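Local coordinates for sensor protein DivL (Caulobacter crescentus, PDB 4Q20) that is required for cell division and growth, acting as a histidine-kinase-family signalling protein that autophosphorylates on tyrosine and phosphorylates the response regulator CtrA, at residues D161-N166 and L190-T195; L225-V230 and G235-E240. All coordinates share one frame; numbering follows the deposited sequence.

Interaction 1: residues D161-N166 and L190-T195; sequences DHLVEN and LDVSDT
L163 on helix 153-170 lies over V192 on strand 187-194, and their CA atoms, 6.5 Å apart, are the nearest CA pair across the two segments. No hydrogen bond joins helix to strand. The backbone bonds of each are spent on other partners: those of the helix run i to i+4, such as E165 N to D161 O, and the strand pairs with strands 176-183 and 247-254 on its two edges.

In L190-T195 the residues alternate, and V192 directs its CB at the helix while D191 turns to the other face, where its carboxylate meets R189 and T250. V192 uses both methyls. V192 CG2 reaches L163 CB at 3.8 Å and, a little farther off, L163 CD1. V192 CG1, held anti to the backbone N (chi1 178°), lies 3.7 Å from L163 O and 4.4 Å from V164 CG2. The branched valine thus spreads over the side chain of one residue and the start of the next. With CG anti to its carbonyl carbon (chi1 -69°), L163 presents CB and CD1 to V192, and its side chain also packs on L223, V226, F249 and C251. V164, at the flank, also packs on L179 and A127.

All three touching residues are buried and hydrocarbon, and together the segments bury 156 Å². This is the helix-on-sheet packing of the GHKL ATPase alpha/beta sandwich: the beta-branched V192 suits an extended strand, the flexible L163 can fit between helix and sheet, and the contact is held by dispersion and exclusion of water, without any directional bond.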
ATOM      1  N   ASP A 161     -11.992 -16.178   2.769  1.00 79.81           N
ATOM      2  CA  ASP A 161     -11.600 -15.279   1.693  1.00 81.92           C
ATOM      3  C   ASP A 161     -10.148 -15.493   1.280  1.00 88.06           C
ATOM      4  O   ASP A 161      -9.868 -15.597   0.078  1.00 89.78           O
ATOM      5  CB  ASP A 161     -11.828 -13.821   2.099  1.00 86.00           C
ATOM      6  CG  ASP A 161     -13.246 -13.318   1.887  1.00107.60           C
ATOM      7  OD1 ASP A 161     -14.057 -14.055   1.254  1.00110.78           O
ATOM      8  OD2 ASP A 161     -13.539 -12.163   2.310  1.00117.95           O
ATOM      9  N   HIS A 162      -9.234 -15.608   2.271  1.00 83.58           N
ATOM     10  CA  HIS A 162      -7.812 -15.818   2.018  1.00 82.84           C
ATOM     11  C   HIS A 162      -7.564 -17.131   1.333  1.00 84.21           C
ATOM     12  O   HIS A 162      -6.763 -17.166   0.398  1.00 84.28           O
ATOM     13  CB  HIS A 162      -6.997 -15.726   3.306  1.00 82.69           C
ATOM     14  CG  HIS A 162      -6.742 -14.315   3.690  1.00 88.20           C
ATOM     15  ND1 HIS A 162      -7.553 -13.655   4.590  1.00 91.07           N
ATOM     16  CD2 HIS A 162      -5.841 -13.443   3.190  1.00 91.56           C
ATOM     17  CE1 HIS A 162      -7.096 -12.421   4.639  1.00 91.85           C
ATOM     18  NE2 HIS A 162      -6.065 -12.250   3.816  1.00 92.45           N
ATOM     19  N   LEU A 163      -8.280 -18.201   1.764  1.00 77.40           N
ATOM     20  CA  LEU A 163      -8.151 -19.528   1.178  1.00 76.16           C
ATOM     21  C   LEU A 163      -8.698 -19.595  -0.254  1.00 83.52           C
ATOM     22  O   LEU A 163      -8.064 -20.226  -1.096  1.00 85.72           O
ATOM     23  CB  LEU A 163      -8.826 -20.590   2.063  1.00 74.59           C
ATOM     24  CG  LEU A 163      -8.144 -20.880   3.408  1.00 74.32           C
ATOM     25  CD1 LEU A 163      -8.871 -21.966   4.165  1.00 74.21           C
ATOM     26  CD2 LEU A 163      -6.660 -21.211   3.242  1.00 71.45           C
ATOM     27  N   VAL A 164      -9.829 -18.918  -0.544  1.00 80.99           N
ATOM     28  CA  VAL A 164     -10.436 -18.871  -1.889  1.00 82.53           C
ATOM     29  C   VAL A 164      -9.550 -18.078  -2.884  1.00 87.51           C
ATOM     30  O   VAL A 164      -9.387 -18.512  -4.034  1.00 88.86           O
ATOM     31  CB  VAL A 164     -11.868 -18.286  -1.836  1.00 86.60           C
ATOM     32  CG1 VAL A 164     -12.428 -18.039  -3.231  1.00 89.51           C
ATOM     33  CG2 VAL A 164     -12.794 -19.197  -1.040  1.00 85.11           C
ATOM     34  N   GLU A 165      -8.994 -16.930  -2.461  1.00 82.59           N
ATOM     35  CA  GLU A 165      -8.168 -16.125  -3.355  1.00 84.94           C
ATOM     36  C   GLU A 165      -6.840 -16.811  -3.611  1.00 89.67           C
ATOM     37  O   GLU A 165      -6.340 -16.752  -4.743  1.00 92.43           O
ATOM     38  CB  GLU A 165      -7.975 -14.685  -2.828  1.00 86.96           C
ATOM     39  CG  GLU A 165      -9.203 -13.806  -3.036  1.00 96.36           C
ATOM     40  CD  GLU A 165      -9.655 -13.497  -4.460  1.00119.40           C
ATOM     41  OE1 GLU A 165      -8.906 -13.803  -5.419  1.00108.29           O
ATOM     42  OE2 GLU A 165     -10.761 -12.927  -4.612  1.00110.92           O
ATOM     43  N   ASN A 166      -6.303 -17.517  -2.588  1.00 84.32           N
ATOM     44  CA  ASN A 166      -5.088 -18.332  -2.719  1.00 84.16           C
ATOM     45  C   ASN A 166      -5.341 -19.444  -3.748  1.00 91.43           C
ATOM     46  O   ASN A 166      -4.501 -19.657  -4.635  1.00 96.04           O
ATOM     47  CB  ASN A 166      -4.663 -18.913  -1.359  1.00 77.70           C
ATOM     48  CG  ASN A 166      -3.605 -19.984  -1.439  1.00 98.15           C
ATOM     49  OD1 ASN A 166      -2.427 -19.697  -1.657  1.00 91.95           O
ATOM     50  ND2 ASN A 166      -4.016 -21.250  -1.280  1.00 92.38           N
ATOM     51  N   LEU A 190     -13.623 -27.131   7.544  1.00 82.11           N
ATOM     52  CA  LEU A 190     -13.892 -26.309   6.365  1.00 82.70           C
ATOM     53  C   LEU A 190     -12.802 -26.587   5.337  1.00 88.17           C
ATOM     54  O   LEU A 190     -11.625 -26.412   5.643  1.00 88.79           O
ATOM     55  CB  LEU A 190     -13.949 -24.805   6.737  1.00 81.69           C
ATOM     56  CG  LEU A 190     -14.848 -24.418   7.929  1.00 87.41           C
ATOM     57  CD1 LEU A 190     -14.636 -22.994   8.322  1.00 87.98           C
ATOM     58  CD2 LEU A 190     -16.315 -24.652   7.639  1.00 89.84           C
ATOM     59  N   ASP A 191     -13.169 -27.071   4.149  1.00 84.62           N
ATOM     60  CA  ASP A 191     -12.164 -27.383   3.131  1.00 83.83           C
ATOM     61  C   ASP A 191     -12.251 -26.441   1.938  1.00 85.99           C
ATOM     62  O   ASP A 191     -13.338 -26.004   1.568  1.00 88.12           O
ATOM     63  CB  ASP A 191     -12.288 -28.840   2.643  1.00 88.60           C
ATOM     64  CG  ASP A 191     -12.370 -29.887   3.740  1.00107.89           C
ATOM     65  OD1 ASP A 191     -11.302 -30.387   4.155  1.00107.76           O
ATOM     66  OD2 ASP A 191     -13.520 -30.261   4.134  1.00120.65           O
ATOM     67  N   VAL A 192     -11.101 -26.104   1.353  1.00 79.65           N
ATOM     68  CA  VAL A 192     -11.021 -25.268   0.155  1.00 79.78           C
ATOM     69  C   VAL A 192     -10.075 -26.014  -0.790  1.00 86.46           C
ATOM     70  O   VAL A 192      -8.843 -25.963  -0.662  1.00 85.56           O
ATOM     71  CB  VAL A 192     -10.641 -23.773   0.387  1.00 80.48           C
ATOM     72  CG1 VAL A 192     -10.543 -23.030  -0.942  1.00 81.50           C
ATOM     73  CG2 VAL A 192     -11.645 -23.086   1.309  1.00 79.73           C
ATOM     74  N   SER A 193     -10.685 -26.787  -1.684  1.00 86.49           N
ATOM     75  CA  SER A 193     -10.013 -27.639  -2.656  1.00 87.06           C
ATOM     76  C   SER A 193      -9.854 -26.904  -3.989  1.00 90.58           C
ATOM     77  O   SER A 193     -10.683 -26.069  -4.343  1.00 89.87           O
ATOM     78  CB  SER A 193     -10.808 -28.923  -2.836  1.00 91.79           C
ATOM     79  OG  SER A 193     -10.409 -29.602  -4.015  1.00109.98           O
ATOM     80  N   ASP A 194      -8.775 -27.187  -4.708  1.00 87.92           N
ATOM     81  CA  ASP A 194      -8.542 -26.570  -6.008  1.00 91.03           C
ATOM     82  C   ASP A 194      -7.956 -27.588  -6.969  1.00 97.14           C
ATOM     83  O   ASP A 194      -7.218 -28.480  -6.553  1.00 94.54           O
ATOM     84  CB  ASP A 194      -7.671 -25.294  -5.929  1.00 92.31           C
ATOM     85  CG  ASP A 194      -6.264 -25.455  -5.368  1.00104.82           C
ATOM     86  OD1 ASP A 194      -5.350 -25.844  -6.154  1.00106.77           O
ATOM     87  OD2 ASP A 194      -6.049 -25.094  -4.159  1.00106.34           O
ATOM     88  N   THR A 195      -8.303 -27.452  -8.260  1.00 98.64           N
ATOM     89  CA  THR A 195      -7.833 -28.355  -9.314  1.00102.83           C
ATOM     90  C   THR A 195      -6.610 -27.728  -9.997  1.00111.19           C
ATOM     91  O   THR A 195      -6.315 -28.020 -11.163  1.00115.92           O
ATOM     92  CB  THR A 195      -8.978 -28.687 -10.301  1.00109.24           C
ATOM     93  OG1 THR A 195      -9.337 -27.513 -11.038  1.00112.88           O
ATOM     94  CG2 THR A 195     -10.200 -29.287  -9.611  1.00102.16           C
TER

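Interaction 2: residues L225-V230 and G235-E240; sequences LVKALV and GWVALE
V237 is the hub of this contact, packing its two methyls against three side chains of helix 222-232. V237 CG1 lies 3.8 Å from V230 CB and 3.9 Å from V226 CG1, while V237 CG2 sits 3.8 Å from K227 CB. That split follows from chi1 of -68°, which places CG2 between the backbone N and carbonyl carbon and turns CG1 to the buried valines. K227 suits the margin: its first methylenes pack on V237, and the extended chain then carries the ammonium group away.

V230 also reaches the strand's backbone, with V230 CG1 3.5 Å from W236 N. One polar link joins the segments, G235 N to V230 O at 3.0 Å, bent at the hydrogen (143°). It ties the connection to the last turn of the helix. G235 lies close under V230, where its lack of a side chain lets the two CA atoms come within 5.2 Å.

Helix and strand run roughly antiparallel (145°), which a four-residue connection allows. Strand 236-241 forms one edge of the five-stranded sheet within this chain, paired with strand 247-254, whose C251 and L253 also meet V230; L225 reaches across to helix 73-103.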
ATOM      1  N   LEU A 225      -2.113 -15.723   8.434  1.00 65.98           N
ATOM      2  CA  LEU A 225      -3.320 -15.125   9.020  1.00 66.93           C
ATOM      3  C   LEU A 225      -4.400 -16.184   9.188  1.00 70.14           C
ATOM      4  O   LEU A 225      -4.983 -16.271  10.259  1.00 72.30           O
ATOM      5  CB  LEU A 225      -3.818 -13.959   8.142  1.00 68.44           C
ATOM      6  CG  LEU A 225      -4.694 -12.930   8.799  1.00 75.21           C
ATOM      7  CD1 LEU A 225      -3.962 -12.220   9.965  1.00 77.16           C
ATOM      8  CD2 LEU A 225      -5.136 -11.922   7.785  1.00 77.94           C
ATOM      9  N   VAL A 226      -4.624 -17.021   8.170  1.00 65.03           N
ATOM     10  CA  VAL A 226      -5.541 -18.171   8.218  1.00 64.23           C
ATOM     11  C   VAL A 226      -5.185 -19.048   9.433  1.00 66.06           C
ATOM     12  O   VAL A 226      -6.050 -19.338  10.256  1.00 66.30           O
ATOM     13  CB  VAL A 226      -5.474 -18.984   6.884  1.00 67.61           C
ATOM     14  CG1 VAL A 226      -6.058 -20.384   7.034  1.00 66.60           C
ATOM     15  CG2 VAL A 226      -6.149 -18.236   5.733  1.00 68.40           C
ATOM     16  N   LYS A 227      -3.903 -19.435   9.551  1.00 62.21           N
ATOM     17  CA  LYS A 227      -3.393 -20.258  10.644  1.00 60.96           C
ATOM     18  C   LYS A 227      -3.630 -19.595  11.995  1.00 67.84           C
ATOM     19  O   LYS A 227      -4.158 -20.253  12.884  1.00 69.58           O
ATOM     20  CB  LYS A 227      -1.910 -20.548  10.450  1.00 63.10           C
ATOM     21  CG  LYS A 227      -1.362 -21.484  11.526  1.00 76.19           C
ATOM     22  CD  LYS A 227       0.027 -21.924  11.258  1.00 73.96           C
ATOM     23  CE  LYS A 227       0.682 -22.408  12.521  1.00 77.93           C
ATOM     24  NZ  LYS A 227       1.945 -23.119  12.208  1.00 97.39           N
ATOM     25  N   ALA A 228      -3.284 -18.294  12.133  1.00 64.39           N
ATOM     26  CA  ALA A 228      -3.411 -17.517  13.366  1.00 64.71           C
ATOM     27  C   ALA A 228      -4.876 -17.329  13.786  1.00 69.17           C
ATOM     28  O   ALA A 228      -5.180 -17.416  14.975  1.00 71.49           O
ATOM     29  CB  ALA A 228      -2.720 -16.158  13.218  1.00 65.46           C
ATOM     30  N   LEU A 229      -5.768 -17.096  12.829  1.00 64.46           N
ATOM     31  CA  LEU A 229      -7.203 -16.907  13.102  1.00 66.02           C
ATOM     32  C   LEU A 229      -7.874 -18.210  13.524  1.00 71.50           C
ATOM     33  O   LEU A 229      -8.643 -18.202  14.482  1.00 73.81           O
ATOM     34  CB  LEU A 229      -7.928 -16.330  11.885  1.00 65.84           C
ATOM     35  CG  LEU A 229      -7.639 -14.878  11.527  1.00 69.26           C
ATOM     36  CD1 LEU A 229      -8.383 -14.481  10.243  1.00 69.94           C
ATOM     37  CD2 LEU A 229      -7.931 -13.941  12.687  1.00 68.92           C
ATOM     38  N   VAL A 230      -7.566 -19.329  12.832  1.00 66.05           N
ATOM     39  CA  VAL A 230      -8.118 -20.642  13.148  1.00 67.15           C
ATOM     40  C   VAL A 230      -7.550 -21.123  14.497  1.00 71.98           C
ATOM     41  O   VAL A 230      -8.283 -21.718  15.290  1.00 74.68           O
ATOM     42  CB  VAL A 230      -7.875 -21.645  11.994  1.00 70.55           C
ATOM     43  CG1 VAL A 230      -8.226 -23.063  12.395  1.00 71.73           C
ATOM     44  CG2 VAL A 230      -8.656 -21.232  10.750  1.00 70.65           C
ATOM     45  N   GLY A 235      -8.527 -24.090  17.057  1.00 71.18           N
ATOM     46  CA  GLY A 235      -8.344 -25.039  15.962  1.00 69.38           C
ATOM     47  C   GLY A 235      -6.952 -25.086  15.368  1.00 70.08           C
ATOM     48  O   GLY A 235      -5.990 -24.592  15.961  1.00 69.99           O
ATOM     49  N   TRP A 236      -6.833 -25.743  14.214  1.00 65.29           N
ATOM     50  CA  TRP A 236      -5.580 -25.937  13.479  1.00 62.94           C
ATOM     51  C   TRP A 236      -5.873 -26.086  11.982  1.00 68.45           C
ATOM     52  O   TRP A 236      -7.019 -26.299  11.597  1.00 65.43           O
ATOM     53  CB  TRP A 236      -4.767 -27.122  14.024  1.00 61.93           C
ATOM     54  CG  TRP A 236      -5.471 -28.448  14.014  1.00 63.89           C
ATOM     55  CD1 TRP A 236      -6.400 -28.893  14.903  1.00 68.14           C
ATOM     56  CD2 TRP A 236      -5.268 -29.513  13.075  1.00 63.58           C
ATOM     57  NE1 TRP A 236      -6.829 -30.151  14.549  1.00 68.82           N
ATOM     58  CE2 TRP A 236      -6.157 -30.553  13.427  1.00 68.90           C
ATOM     59  CE3 TRP A 236      -4.462 -29.663  11.927  1.00 63.56           C
ATOM     60  CZ2 TRP A 236      -6.225 -31.758  12.706  1.00 69.69           C
ATOM     61  CZ3 TRP A 236      -4.544 -30.845  11.204  1.00 65.91           C
ATOM     62  CH2 TRP A 236      -5.399 -31.889  11.606  1.00 68.26           C
ATOM     63  N   VAL A 237      -4.849 -25.858  11.139  1.00 68.40           N
ATOM     64  CA  VAL A 237      -4.994 -25.874   9.678  1.00 68.40           C
ATOM     65  C   VAL A 237      -4.065 -26.902   9.093  1.00 73.35           C
ATOM     66  O   VAL A 237      -3.061 -27.240   9.689  1.00 73.71           O
ATOM     67  CB  VAL A 237      -4.791 -24.483   8.997  1.00 72.32           C
ATOM     68  CG1 VAL A 237      -5.903 -23.546   9.361  1.00 72.26           C
ATOM     69  CG2 VAL A 237      -3.453 -23.858   9.360  1.00 72.71           C
ATOM     70  N   ALA A 238      -4.408 -27.399   7.923  1.00 72.15           N
ATOM     71  CA  ALA A 238      -3.622 -28.407   7.223  1.00 72.72           C
ATOM     72  C   ALA A 238      -3.677 -28.183   5.713  1.00 78.25           C
ATOM     73  O   ALA A 238      -4.605 -27.555   5.206  1.00 75.34           O
ATOM     74  CB  ALA A 238      -4.131 -29.795   7.569  1.00 73.87           C
ATOM     75  N   LEU A 239      -2.635 -28.654   5.019  1.00 78.83           N
ATOM     76  CA  LEU A 239      -2.520 -28.637   3.574  1.00 80.01           C
ATOM     77  C   LEU A 239      -2.294 -30.060   3.064  1.00 86.28           C
ATOM     78  O   LEU A 239      -1.361 -30.735   3.491  1.00 84.44           O
ATOM     79  CB  LEU A 239      -1.401 -27.698   3.073  1.00 79.99           C
ATOM     80  CG  LEU A 239      -1.004 -27.867   1.584  1.00 86.30           C
ATOM     81  CD1 LEU A 239      -2.161 -27.476   0.620  1.00 84.93           C
ATOM     82  CD2 LEU A 239       0.314 -27.165   1.266  1.00 90.31           C
ATOM     83  N   GLU A 240      -3.173 -30.498   2.156  1.00 87.87           N
ATOM     84  CA  GLU A 240      -3.072 -31.773   1.451  1.00 91.75           C
ATOM     85  C   GLU A 240      -2.805 -31.434   0.004  1.00 98.03           C
ATOM     86  O   GLU A 240      -3.655 -30.816  -0.640  1.00 95.06           O
ATOM     87  CB  GLU A 240      -4.326 -32.640   1.626  1.00 94.33           C
ATOM     88  CG  GLU A 240      -4.010 -34.125   1.482  1.00113.99           C
ATOM     89  CD  GLU A 240      -5.194 -35.059   1.310  1.00151.04           C
ATOM     90  OE1 GLU A 240      -6.102 -34.741   0.504  1.00155.59           O
ATOM     91  OE2 GLU A 240      -5.184 -36.143   1.938  1.00151.76           O
TER

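Overall arrangement
Interactions 1 and 2 place two helices, 153-170 and 222-232, on one face of the same five-stranded mixed sheet, in the ATPase domain of the histidine kinase fold. Their centres are 12 Å apart, and along the chain interaction 1 closes before interaction 2 opens. The helices meet directly: H162 CB lies 3.6 Å from V226 CG2, H162 CE1 3.7 Å from L225 CD2, and L163 CD2 3.9 Å from V226 CG2. L163 and V226 therefore each serve the sheet and the neighbouring helix, joining both contacts in one hydrophobic layer. H162 also hydrogen-bonds through NE2 to D95 OD1 of helix 73-103, a polar tie beside this layer. Strand 247-254 lies between strands 187-194 and 236-241.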